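Succinate dehydrogenase subunit A (PDB 6LUM) probably oxidises succinate to fumarate on a flavin-adenine dinucleotide cofactor, as the flavoprotein subunit of the succinate dehydrogenase complex. Local coordinates at residues L77-A82 against K570-T575; M100-N105 against C133-R138; H446-V451 against Y489-V494. One frame throughout, in Å; residues are numbered along the deposited sequence.

Contact 1: L77-A82 against K570-T575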
ATOM      1  N   LEU D  77       8.212 -53.754   5.342  1.00 32.66           N
ATOM      2  CA  LEU D  77       7.145 -53.432   6.277  1.00 32.66           C
ATOM      3  C   LEU D  77       6.532 -52.075   5.965  1.00 32.66           C
ATOM      4  O   LEU D  77       5.638 -51.637   6.692  1.00 32.66           O
ATOM      5  CB  LEU D  77       7.646 -53.451   7.713  1.00 32.66           C
ATOM      6  CG  LEU D  77       6.600 -53.804   8.761  1.00 32.66           C
ATOM      7  CD1 LEU D  77       6.261 -55.265   8.662  1.00 32.66           C
ATOM      8  CD2 LEU D  77       7.099 -53.467  10.136  1.00 32.66           C
ATOM      9  N   ALA D  78       6.987 -51.398   4.919  1.00 30.27           N
ATOM     10  CA  ALA D  78       6.375 -50.158   4.482  1.00 30.27           C
ATOM     11  C   ALA D  78       5.074 -50.450   3.748  1.00 30.27           C
ATOM     12  O   ALA D  78       4.783 -51.587   3.379  1.00 30.27           O
ATOM     13  CB  ALA D  78       7.333 -49.380   3.585  1.00 30.27           C
ATOM     14  N   ASP D  79       4.280 -49.409   3.538  1.00 37.37           N
ATOM     15  CA  ASP D  79       3.055 -49.517   2.761  1.00 37.37           C
ATOM     16  C   ASP D  79       3.311 -48.954   1.372  1.00 37.37           C
ATOM     17  O   ASP D  79       3.680 -47.781   1.234  1.00 37.37           O
ATOM     18  CB  ASP D  79       1.901 -48.783   3.435  1.00 37.37           C
ATOM     19  CG  ASP D  79       1.453 -49.456   4.711  1.00 37.37           C
ATOM     20  OD1 ASP D  79       1.668 -50.677   4.841  1.00 37.37           O
ATOM     21  OD2 ASP D  79       0.879 -48.771   5.582  1.00 37.37           O
ATOM     22  N   GLN D  80       3.111 -49.785   0.346  1.00 36.95           N
ATOM     23  CA  GLN D  80       3.533 -49.396  -0.993  1.00 36.95           C
ATOM     24  C   GLN D  80       2.726 -48.225  -1.534  1.00 36.95           C
ATOM     25  O   GLN D  80       3.265 -47.404  -2.283  1.00 36.95           O
ATOM     26  CB  GLN D  80       3.447 -50.582  -1.945  1.00 36.95           C
ATOM     27  CG  GLN D  80       4.705 -51.430  -2.020  1.00 36.95           C
ATOM     28  CD  GLN D  80       4.758 -52.487  -0.956  1.00 36.95           C
ATOM     29  OE1 GLN D  80       3.798 -52.688  -0.229  1.00 36.95           O
ATOM     30  NE2 GLN D  80       5.875 -53.187  -0.870  1.00 36.95           N
ATOM     31  N   ASP D  81       1.449 -48.113  -1.164  1.00 37.10           N
ATOM     32  CA  ASP D  81       0.662 -46.953  -1.574  1.00 37.10           C
ATOM     33  C   ASP D  81       1.270 -45.668  -1.032  1.00 37.10           C
ATOM     34  O   ASP D  81       1.426 -44.676  -1.759  1.00 37.10           O
ATOM     35  CB  ASP D  81      -0.783 -47.095  -1.100  1.00 37.10           C
ATOM     36  CG  ASP D  81      -0.891 -47.542   0.348  1.00 37.10           C
ATOM     37  OD1 ASP D  81       0.145 -47.586   1.044  1.00 37.10           O
ATOM     38  OD2 ASP D  81      -2.016 -47.848   0.795  1.00 37.10           O
ATOM     39  N   ALA D  82       1.633 -45.675   0.251  1.00 30.08           N
ATOM     40  CA  ALA D  82       2.220 -44.495   0.868  1.00 30.08           C
ATOM     41  C   ALA D  82       3.580 -44.180   0.270  1.00 30.08           C
ATOM     42  O   ALA D  82       3.912 -43.010   0.065  1.00 30.08           O
ATOM     43  CB  ALA D  82       2.333 -44.700   2.374  1.00 30.08           C
ATOM     44  N   LYS D 570      -2.148 -55.045  12.551  1.00 30.88           N
ATOM     45  CA  LYS D 570      -2.663 -54.322  11.405  1.00 30.88           C
ATOM     46  C   LYS D 570      -1.972 -54.839  10.150  1.00 30.88           C
ATOM     47  O   LYS D 570      -0.735 -54.943  10.124  1.00 30.88           O
ATOM     48  CB  LYS D 570      -2.425 -52.825  11.578  1.00 30.88           C
ATOM     49  CG  LYS D 570      -2.708 -51.986  10.365  1.00 30.88           C
ATOM     50  CD  LYS D 570      -2.481 -50.531  10.697  1.00 30.88           C
ATOM     51  CE  LYS D 570      -2.894 -49.622   9.571  1.00 30.88           C
ATOM     52  NZ  LYS D 570      -2.426 -48.236   9.820  1.00 30.88           N
ATOM     53  N   PRO D 571      -2.712 -55.183   9.102  1.00 33.05           N
ATOM     54  CA  PRO D 571      -2.072 -55.737   7.908  1.00 33.05           C
ATOM     55  C   PRO D 571      -1.325 -54.672   7.123  1.00 33.05           C
ATOM     56  O   PRO D 571      -1.706 -53.502   7.097  1.00 33.05           O
ATOM     57  CB  PRO D 571      -3.251 -56.289   7.106  1.00 33.05           C
ATOM     58  CG  PRO D 571      -4.387 -55.429   7.509  1.00 33.05           C
ATOM     59  CD  PRO D 571      -4.173 -55.118   8.961  1.00 33.05           C
ATOM     60  N   VAL D 572      -0.247 -55.097   6.474  1.00 38.25           N
ATOM     61  CA  VAL D 572       0.584 -54.220   5.660  1.00 38.25           C
ATOM     62  C   VAL D 572       0.132 -54.310   4.209  1.00 38.25           C
ATOM     63  O   VAL D 572      -0.102 -55.407   3.687  1.00 38.25           O
ATOM     64  CB  VAL D 572       2.074 -54.568   5.810  1.00 38.25           C
ATOM     65  CG1 VAL D 572       2.313 -56.025   5.510  1.00 38.25           C
ATOM     66  CG2 VAL D 572       2.899 -53.715   4.879  1.00 38.25           C
ATOM     67  N   VAL D 573      -0.010 -53.152   3.565  1.00 37.97           N
ATOM     68  CA  VAL D 573      -0.474 -53.100   2.186  1.00 37.97           C
ATOM     69  C   VAL D 573       0.655 -53.506   1.248  1.00 37.97           C
ATOM     70  O   VAL D 573       1.832 -53.240   1.508  1.00 37.97           O
ATOM     71  CB  VAL D 573      -0.986 -51.687   1.863  1.00 37.97           C
ATOM     72  CG1 VAL D 573      -1.807 -51.692   0.595  1.00 37.97           C
ATOM     73  CG2 VAL D 573      -1.789 -51.153   3.018  1.00 37.97           C
ATOM     74  N   GLN D 574       0.297 -54.166   0.146  1.00 41.86           N
ATOM     75  CA  GLN D 574       1.270 -54.610  -0.846  1.00 41.86           C
ATOM     76  C   GLN D 574       0.709 -54.385  -2.240  1.00 41.86           C
ATOM     77  O   GLN D 574      -0.450 -54.717  -2.500  1.00 41.86           O
ATOM     78  CB  GLN D 574       1.620 -56.089  -0.663  1.00 41.86           C
ATOM     79  CG  GLN D 574       2.047 -56.456   0.738  1.00 41.86           C
ATOM     80  CD  GLN D 574       3.267 -57.341   0.762  1.00 41.86           C
ATOM     81  OE1 GLN D 574       3.657 -57.910  -0.258  1.00 41.86           O
ATOM     82  NE2 GLN D 574       3.889 -57.458   1.928  1.00 41.86           N
ATOM     83  N   THR D 575       1.523 -53.818  -3.130  1.00 44.88           N
ATOM     84  CA  THR D 575       1.111 -53.613  -4.516  1.00 44.88           C
ATOM     85  C   THR D 575       1.948 -54.418  -5.501  1.00 44.88           C
ATOM     86  O   THR D 575       1.394 -55.234  -6.244  1.00 44.88           O
ATOM     87  CB  THR D 575       1.172 -52.125  -4.874  1.00 44.88           C
ATOM     88  OG1 THR D 575       2.537 -51.699  -4.910  1.00 44.88           O
ATOM     89  CG2 THR D 575       0.416 -51.304  -3.854  1.00 44.88           C
TER
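The Asp79 carboxylate takes the backbone N-H of Val573 from above its plane: Val573 N lies 3.3 Å from Asp79 OD1 and 51° out of that plane, with an N-H...O angle of 153°. The same oxygen meets a methyl, Val572 CG2 being 3.3 Å from Asp79 OD1, so a backbone amide and an aliphatic branch share this end of the carboxylate. Val573 crosses both acids at about a right angle; beyond Asp79, its CG1 comes within 3.9 Å of Asp81 OD2. Further along, Gln80 and Thr575 slide past each other in opposite directions, Gln80 CB lying 3.3 Å from Thr575 OG1 and 3.7 Å from Thr575 CG2. These pairs join the start of helix 80-100, in the FAD-binding part of the chain, to the tail that leaves strand 565-571, an edge strand, within this chain, of a three-stranded antiparallel sheet. Asp79 occupies the N-cap position but makes no capping bond with its side chain; its OD1 takes the amide of Val573 in the C-terminal tail. Lys570 NZ, salt-bridged to Glu235, remains 5.4 Å from Asp79 OD2. That positive charge, together with the nearby helix N-terminus, would probably favour the ionised form of Asp79, though Glu235 offsets part of the lysine's charge.

Contact 2: M100-N105 against C133-R138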
ATOM      1  N   MET D 100       9.895 -21.436  -2.786  1.00 20.94           N
ATOM      2  CA  MET D 100       9.582 -20.612  -1.626  1.00 20.94           C
ATOM      3  C   MET D 100      10.764 -19.782  -1.161  1.00 20.94           C
ATOM      4  O   MET D 100      10.588 -18.907  -0.313  1.00 20.94           O
ATOM      5  CB  MET D 100       9.093 -21.479  -0.466  1.00 20.94           C
ATOM      6  CG  MET D 100       7.591 -21.672  -0.427  1.00 20.94           C
ATOM      7  SD  MET D 100       6.959 -22.285   1.143  1.00 20.94           S
ATOM      8  CE  MET D 100       7.902 -23.782   1.331  1.00 20.94           C
ATOM      9  N   GLY D 101      11.956 -20.041  -1.685  1.00 16.20           N
ATOM     10  CA  GLY D 101      13.130 -19.287  -1.320  1.00 16.20           C
ATOM     11  C   GLY D 101      14.260 -20.152  -0.814  1.00 16.20           C
ATOM     12  O   GLY D 101      15.158 -19.651  -0.141  1.00 16.20           O
ATOM     13  N   MET D 102      14.248 -21.434  -1.136  1.00 14.69           N
ATOM     14  CA  MET D 102      15.299 -22.069  -0.357  1.00 14.69           C
ATOM     15  C   MET D 102      16.613 -22.080  -1.124  1.00 14.69           C
ATOM     16  O   MET D 102      16.633 -22.393  -2.310  1.00 14.69           O
ATOM     17  CB  MET D 102      14.918 -23.494   0.013  1.00 14.69           C
ATOM     18  CG  MET D 102      15.905 -24.136   0.938  1.00 14.69           C
ATOM     19  SD  MET D 102      15.648 -25.871   1.187  1.00 14.69           S
ATOM     20  CE  MET D 102      17.325 -26.363   1.505  1.00 14.69           C
ATOM     21  N   PRO D 103      17.721 -21.753  -0.480  1.00 16.03           N
ATOM     22  CA  PRO D 103      19.013 -21.698  -1.175  1.00 16.03           C
ATOM     23  C   PRO D 103      19.695 -23.045  -1.385  1.00 16.03           C
ATOM     24  O   PRO D 103      20.632 -23.423  -0.701  1.00 16.03           O
ATOM     25  CB  PRO D 103      19.840 -20.804  -0.252  1.00 16.03           C
ATOM     26  CG  PRO D 103      19.295 -21.058   1.061  1.00 16.03           C
ATOM     27  CD  PRO D 103      17.828 -21.206   0.879  1.00 16.03           C
ATOM     28  N   PHE D 104      19.227 -23.790  -2.378  1.00 18.22           N
ATOM     29  CA  PHE D 104      19.915 -25.015  -2.747  1.00 18.22           C
ATOM     30  C   PHE D 104      21.250 -24.690  -3.403  1.00 18.22           C
ATOM     31  O   PHE D 104      21.479 -23.584  -3.885  1.00 18.22           O
ATOM     32  CB  PHE D 104      19.070 -25.842  -3.706  1.00 18.22           C
ATOM     33  CG  PHE D 104      17.875 -26.475  -3.074  1.00 18.22           C
ATOM     34  CD1 PHE D 104      17.986 -27.659  -2.390  1.00 18.22           C
ATOM     35  CD2 PHE D 104      16.634 -25.896  -3.182  1.00 18.22           C
ATOM     36  CE1 PHE D 104      16.889 -28.242  -1.821  1.00 18.22           C
ATOM     37  CE2 PHE D 104      15.537 -26.482  -2.615  1.00 18.22           C
ATOM     38  CZ  PHE D 104      15.666 -27.653  -1.936  1.00 18.22           C
ATOM     39  N   ASN D 105      22.143 -25.671  -3.411  1.00 25.47           N
ATOM     40  CA  ASN D 105      23.382 -25.539  -4.157  1.00 25.47           C
ATOM     41  C   ASN D 105      23.113 -25.764  -5.632  1.00 25.47           C
ATOM     42  O   ASN D 105      22.387 -26.684  -6.008  1.00 25.47           O
ATOM     43  CB  ASN D 105      24.423 -26.535  -3.671  1.00 25.47           C
ATOM     44  CG  ASN D 105      25.148 -26.061  -2.449  1.00 25.47           C
ATOM     45  OD1 ASN D 105      25.264 -26.780  -1.468  1.00 25.47           O
ATOM     46  ND2 ASN D 105      25.639 -24.839  -2.496  1.00 25.47           N
ATOM     47  N   CYS D 133      19.295 -33.789  -3.015  1.00 34.51           N
ATOM     48  CA  CYS D 133      19.506 -32.356  -3.033  1.00 34.51           C
ATOM     49  C   CYS D 133      20.098 -31.910  -1.701  1.00 34.51           C
ATOM     50  O   CYS D 133      20.079 -32.637  -0.708  1.00 34.51           O
ATOM     51  CB  CYS D 133      18.192 -31.629  -3.279  1.00 34.51           C
ATOM     52  SG  CYS D 133      17.390 -32.052  -4.809  1.00 34.51           S
ATOM     53  N   TYR D 134      20.615 -30.692  -1.676  1.00 29.78           N
ATOM     54  CA  TYR D 134      21.199 -30.166  -0.452  1.00 29.78           C
ATOM     55  C   TYR D 134      21.365 -28.667  -0.616  1.00 29.78           C
ATOM     56  O   TYR D 134      21.221 -28.122  -1.712  1.00 29.78           O
ATOM     57  CB  TYR D 134      22.531 -30.839  -0.117  1.00 29.78           C
ATOM     58  CG  TYR D 134      23.629 -30.635  -1.129  1.00 29.78           C
ATOM     59  CD1 TYR D 134      23.540 -31.173  -2.398  1.00 29.78           C
ATOM     60  CD2 TYR D 134      24.766 -29.921  -0.807  1.00 29.78           C
ATOM     61  CE1 TYR D 134      24.540 -30.988  -3.318  1.00 29.78           C
ATOM     62  CE2 TYR D 134      25.774 -29.737  -1.721  1.00 29.78           C
ATOM     63  CZ  TYR D 134      25.655 -30.271  -2.974  1.00 29.78           C
ATOM     64  OH  TYR D 134      26.662 -30.085  -3.887  1.00 29.78           O
ATOM     65  N   ALA D 135      21.642 -28.005   0.498  1.00 21.64           N
ATOM     66  CA  ALA D 135      21.905 -26.577   0.527  1.00 21.64           C
ATOM     67  C   ALA D 135      23.319 -26.253   0.959  1.00 21.64           C
ATOM     68  O   ALA D 135      23.929 -25.327   0.429  1.00 21.64           O
ATOM     69  CB  ALA D 135      20.924 -25.876   1.466  1.00 21.64           C
ATOM     70  N   ALA D 136      23.835 -26.988   1.926  1.00 21.64           N
ATOM     71  CA  ALA D 136      25.177 -26.804   2.445  1.00 21.64           C
ATOM     72  C   ALA D 136      25.440 -27.980   3.360  1.00 21.64           C
ATOM     73  O   ALA D 136      24.805 -29.026   3.228  1.00 21.64           O
ATOM     74  CB  ALA D 136      25.327 -25.479   3.182  1.00 21.64           C
ATOM     75  N   ASP D 137      26.394 -27.838   4.265  1.00 25.67           N
ATOM     76  CA  ASP D 137      26.428 -28.727   5.416  1.00 25.67           C
ATOM     77  C   ASP D 137      25.214 -28.525   6.323  1.00 25.67           C
ATOM     78  O   ASP D 137      25.139 -29.132   7.391  1.00 25.67           O
ATOM     79  CB  ASP D 137      27.709 -28.509   6.212  1.00 25.67           C
ATOM     80  CG  ASP D 137      28.082 -29.712   7.039  1.00 25.67           C
ATOM     81  OD1 ASP D 137      27.946 -30.842   6.525  1.00 25.67           O
ATOM     82  OD2 ASP D 137      28.509 -29.531   8.197  1.00 25.67           O
ATOM     83  N   ARG D 138      24.264 -27.665   5.930  1.00 15.82           N
ATOM     84  CA  ARG D 138      23.102 -27.334   6.753  1.00 15.82           C
ATOM     85  C   ARG D 138      21.840 -27.350   5.886  1.00 15.82           C
ATOM     86  O   ARG D 138      21.383 -26.334   5.380  1.00 15.82           O
ATOM     87  CB  ARG D 138      23.294 -25.980   7.415  1.00 15.82           C
ATOM     88  CG  ARG D 138      23.614 -24.892   6.423  1.00 15.82           C
ATOM     89  CD  ARG D 138      24.177 -23.651   7.029  1.00 15.82           C
ATOM     90  NE  ARG D 138      24.658 -22.783   5.967  1.00 15.82           N
ATOM     91  CZ  ARG D 138      25.863 -22.868   5.421  1.00 15.82           C
ATOM     92  NH1 ARG D 138      26.725 -23.775   5.853  1.00 15.82           N
ATOM     93  NH2 ARG D 138      26.206 -22.039   4.449  1.00 15.82           N
TER
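Tyr134 O is approached by three groups of the 100-105 loop. Asn105 N donates to it in a nearly straight bond, 3.1 Å from Asn105 N to Tyr134 O at an N-H...O angle of 169°. Phe104 CA adds a CA-H...O contact of 3.5 Å to Tyr134 O, and the Phe104 ring turns its edge to this oxygen, with CD1 nearest. Next along that ring, Phe104 CE1 packs 3.9 Å from Cys133 CB. The loop follows a Schellman motif at Gly101, which ends helix 80-100, and Pro103 then centres an inverse gamma turn closed from Phe104 N to Met102 O. The extended Met102 chain, CG anti to the backbone N (chi1 -174°), brings CE 3.6 Å from Ala135 CB and over a face of the Phe104 ring. Asn105 CB sits over a face of Tyr134, 4.2 Å from the ring centroid in a CH-pi contact. A glycine here would probably leave that face without its CH partner and open a gap beside Ala135 O, where the amide group now lies. Tyr134 OH is hydrogen-bonded to Asp113, and Arg165 of subunit B bonds through NE to Phe104 O.

Contact 3: H446-V451 against Y489-V494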
ATOM      1  N   HIS D 446       5.482 -32.869  49.096  1.00 47.57           N
ATOM      2  CA  HIS D 446       6.941 -33.017  49.099  1.00 47.57           C
ATOM      3  C   HIS D 446       7.288 -34.487  49.331  1.00 47.57           C
ATOM      4  O   HIS D 446       7.404 -34.934  50.475  1.00 47.57           O
ATOM      5  CB  HIS D 446       7.577 -32.119  50.149  1.00 47.57           C
ATOM      6  CG  HIS D 446       9.072 -32.151  50.138  1.00 47.57           C
ATOM      7  ND1 HIS D 446       9.830 -31.284  49.383  1.00 47.57           N
ATOM      8  CD2 HIS D 446       9.951 -32.953  50.785  1.00 47.57           C
ATOM      9  CE1 HIS D 446      11.112 -31.546  49.567  1.00 47.57           C
ATOM     10  NE2 HIS D 446      11.212 -32.555  50.413  1.00 47.57           N
ATOM     11  N   GLY D 447       7.467 -35.225  48.239  1.00 40.45           N
ATOM     12  CA  GLY D 447       7.881 -36.610  48.298  1.00 40.45           C
ATOM     13  C   GLY D 447       9.343 -36.739  48.663  1.00 40.45           C
ATOM     14  O   GLY D 447       9.928 -35.876  49.320  1.00 40.45           O
ATOM     15  N   ASN D 448       9.948 -37.840  48.222  1.00 42.15           N
ATOM     16  CA  ASN D 448      11.330 -38.130  48.581  1.00 42.15           C
ATOM     17  C   ASN D 448      12.131 -38.729  47.431  1.00 42.15           C
ATOM     18  O   ASN D 448      13.127 -39.415  47.675  1.00 42.15           O
ATOM     19  CB  ASN D 448      11.382 -39.059  49.799  1.00 42.15           C
ATOM     20  CG  ASN D 448      10.647 -40.367  49.572  1.00 42.15           C
ATOM     21  OD1 ASN D 448      10.149 -40.632  48.484  1.00 42.15           O
ATOM     22  ND2 ASN D 448      10.581 -41.193  50.607  1.00 42.15           N
ATOM     23  N   GLU D 449      11.725 -38.491  46.188  1.00 36.32           N
ATOM     24  CA  GLU D 449      12.444 -38.979  45.022  1.00 36.32           C
ATOM     25  C   GLU D 449      12.902 -37.802  44.176  1.00 36.32           C
ATOM     26  O   GLU D 449      12.371 -36.696  44.277  1.00 36.32           O
ATOM     27  CB  GLU D 449      11.576 -39.914  44.180  1.00 36.32           C
ATOM     28  CG  GLU D 449      10.985 -41.062  44.953  1.00 36.32           C
ATOM     29  CD  GLU D 449      11.961 -42.185  45.157  1.00 36.32           C
ATOM     30  OE1 GLU D 449      13.028 -42.165  44.514  1.00 36.32           O
ATOM     31  OE2 GLU D 449      11.663 -43.093  45.960  1.00 36.32           O
ATOM     32  N   ARG D 450      13.898 -38.048  43.333  1.00 28.09           N
ATOM     33  CA  ARG D 450      14.457 -37.018  42.475  1.00 28.09           C
ATOM     34  C   ARG D 450      14.159 -37.344  41.021  1.00 28.09           C
ATOM     35  O   ARG D 450      14.456 -38.449  40.555  1.00 28.09           O
ATOM     36  CB  ARG D 450      15.962 -36.883  42.689  1.00 28.09           C
ATOM     37  CG  ARG D 450      16.495 -35.510  42.344  1.00 28.09           C
ATOM     38  CD  ARG D 450      18.001 -35.494  42.295  1.00 28.09           C
ATOM     39  NE  ARG D 450      18.582 -35.309  43.617  1.00 28.09           N
ATOM     40  CZ  ARG D 450      19.438 -36.153  44.175  1.00 28.09           C
ATOM     41  NH1 ARG D 450      19.920 -35.908  45.380  1.00 28.09           N
ATOM     42  NH2 ARG D 450      19.812 -37.242  43.526  1.00 28.09           N
ATOM     43  N   VAL D 451      13.575 -36.378  40.311  1.00 19.60           N
ATOM     44  CA  VAL D 451      13.218 -36.591  38.915  1.00 19.60           C
ATOM     45  C   VAL D 451      14.448 -36.937  38.097  1.00 19.60           C
ATOM     46  O   VAL D 451      14.402 -37.808  37.223  1.00 19.60           O
ATOM     47  CB  VAL D 451      12.505 -35.353  38.356  1.00 19.60           C
ATOM     48  CG1 VAL D 451      12.398 -35.446  36.864  1.00 19.60           C
ATOM     49  CG2 VAL D 451      11.149 -35.224  38.969  1.00 19.60           C
ATOM     50  N   TYR D 489       7.895 -42.917  40.505  1.00 21.33           N
ATOM     51  CA  TYR D 489       7.412 -41.649  39.977  1.00 21.33           C
ATOM     52  C   TYR D 489       6.179 -41.157  40.711  1.00 21.33           C
ATOM     53  O   TYR D 489       5.878 -39.963  40.664  1.00 21.33           O
ATOM     54  CB  TYR D 489       7.112 -41.797  38.486  1.00 21.33           C
ATOM     55  CG  TYR D 489       6.554 -40.573  37.806  1.00 21.33           C
ATOM     56  CD1 TYR D 489       7.388 -39.602  37.294  1.00 21.33           C
ATOM     57  CD2 TYR D 489       5.196 -40.403  37.653  1.00 21.33           C
ATOM     58  CE1 TYR D 489       6.885 -38.494  36.667  1.00 21.33           C
ATOM     59  CE2 TYR D 489       4.687 -39.298  37.029  1.00 21.33           C
ATOM     60  CZ  TYR D 489       5.537 -38.349  36.536  1.00 21.33           C
ATOM     61  OH  TYR D 489       5.028 -37.244  35.911  1.00 21.33           O
ATOM     62  N   SER D 490       5.468 -42.046  41.399  1.00 25.32           N
ATOM     63  CA  SER D 490       4.268 -41.663  42.129  1.00 25.32           C
ATOM     64  C   SER D 490       4.543 -40.629  43.208  1.00 25.32           C
ATOM     65  O   SER D 490       3.615 -39.942  43.644  1.00 25.32           O
ATOM     66  CB  SER D 490       3.638 -42.899  42.757  1.00 25.32           C
ATOM     67  OG  SER D 490       2.534 -42.547  43.562  1.00 25.32           O
ATOM     68  N   ARG D 491       5.790 -40.506  43.655  1.00 31.90           N
ATOM     69  CA  ARG D 491       6.160 -39.607  44.741  1.00 31.90           C
ATOM     70  C   ARG D 491       7.435 -38.853  44.359  1.00 31.90           C
ATOM     71  O   ARG D 491       8.544 -39.260  44.692  1.00 31.90           O
ATOM     72  CB  ARG D 491       6.316 -40.398  46.022  1.00 31.90           C
ATOM     73  CG  ARG D 491       7.233 -41.589  45.904  1.00 31.90           C
ATOM     74  CD  ARG D 491       7.268 -42.373  47.179  1.00 31.90           C
ATOM     75  NE  ARG D 491       8.362 -43.331  47.177  1.00 31.90           N
ATOM     76  CZ  ARG D 491       8.257 -44.580  46.748  1.00 31.90           C
ATOM     77  NH1 ARG D 491       7.097 -45.024  46.291  1.00 31.90           N
ATOM     78  NH2 ARG D 491       9.308 -45.384  46.782  1.00 31.90           N
ATOM     79  N   ILE D 492       7.273 -37.725  43.678  1.00 29.40           N
ATOM     80  CA  ILE D 492       8.417 -36.908  43.299  1.00 29.40           C
ATOM     81  C   ILE D 492       8.247 -35.519  43.883  1.00 29.40           C
ATOM     82  O   ILE D 492       7.197 -35.190  44.440  1.00 29.40           O
ATOM     83  CB  ILE D 492       8.590 -36.830  41.772  1.00 29.40           C
ATOM     84  CG1 ILE D 492       7.257 -36.500  41.111  1.00 29.40           C
ATOM     85  CG2 ILE D 492       9.176 -38.115  41.222  1.00 29.40           C
ATOM     86  CD1 ILE D 492       7.392 -36.049  39.704  1.00 29.40           C
ATOM     87  N   THR D 493       9.274 -34.690  43.745  1.00 36.26           N
ATOM     88  CA  THR D 493       9.264 -33.346  44.292  1.00 36.26           C
ATOM     89  C   THR D 493       9.563 -32.345  43.194  1.00 36.26           C
ATOM     90  O   THR D 493      10.612 -32.416  42.549  1.00 36.26           O
ATOM     91  CB  THR D 493      10.295 -33.195  45.411  1.00 36.26           C
ATOM     92  OG1 THR D 493      11.595 -33.507  44.903  1.00 36.26           O
ATOM     93  CG2 THR D 493       9.978 -34.118  46.551  1.00 36.26           C
ATOM     94  N   VAL D 494       8.638 -31.428  42.979  1.00 34.75           N
ATOM     95  CA  VAL D 494       8.913 -30.216  42.225  1.00 34.75           C
ATOM     96  C   VAL D 494       9.321 -29.145  43.221  1.00 34.75           C
ATOM     97  O   VAL D 494       8.504 -28.703  44.036  1.00 34.75           O
ATOM     98  CB  VAL D 494       7.684 -29.783  41.415  1.00 34.75           C
ATOM     99  CG1 VAL D 494       8.016 -28.592  40.571  1.00 34.75           C
ATOM    100  CG2 VAL D 494       7.213 -30.917  40.545  1.00 34.75           C
TER
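In the helical C-terminal part of the flavoprotein, the short connection between helices 433-443 and 451-465 lies against the loop that leaves helix 472-488, Glu449 and Thr493 making much of the contact. The Glu449 chain bends at chi2 (-80°), which swings CD aside, and the carboxylate reaches the guanidinium of Arg491 obliquely, the two planes 65° apart. The resulting salt bridge is long, 3.4 Å from Glu449 OE2 to Arg491 NH2, and the same oxygen lies 3.5 Å from Arg491 NE. Asn448 OD1 comes instead to the edge of the guanidinium, in its plane, 3.5 Å from Arg491 NE. The arginine is thus approached by two oxygens from different directions; its NH1 has a further weak, long ion pair with Glu487, and Glu449 OE1 has one with Arg488. At the other end of the contact the two branches of Thr493 divide the work. OG1, held between the backbone N and the carbonyl carbon, gives a weak hydrogen bond of 3.3 Å to Glu449 O. CG2 lies over the centre of the His446 ring, 4.1 Å from its centroid and 10° off the normal, a CH-pi contact. A CB on Gly447 would point at the 489-494 segment and come to about 3.0 Å from Arg491 C, a tight approach. Arg450 takes the N-cap position of helix 451-465, and Val451 begins that helix with an apolar contact, its CG2 3.9 Å from Ile492 CD1. Ile492 is buried further by Ile442 of helix 433-443, Ile454 of helix 451-465 and Ala508 of helix 503-527, while Arg450 packs on Trp65 of subunit B.

Helix 80-100 ties contacts 1 and 2 together: contact 1 holds its start, and contact 2 follows directly on its end. Their centres are 32 Å apart and their nearest atoms about 18 Å, so they do not touch. At contact 2 the side chain of Tyr134 lies about 9 Å from the bound FAD. Contact 2 also borders subunit B, which contact 3 reaches at Arg450, whereas no other chain touches contact 1. Contact 3 lies across the chain's centre from both, its centre 44 Å from that of contact 1 and 47 Å from that of contact 2. Contact 1 closes a loop along the chain that encloses the other two.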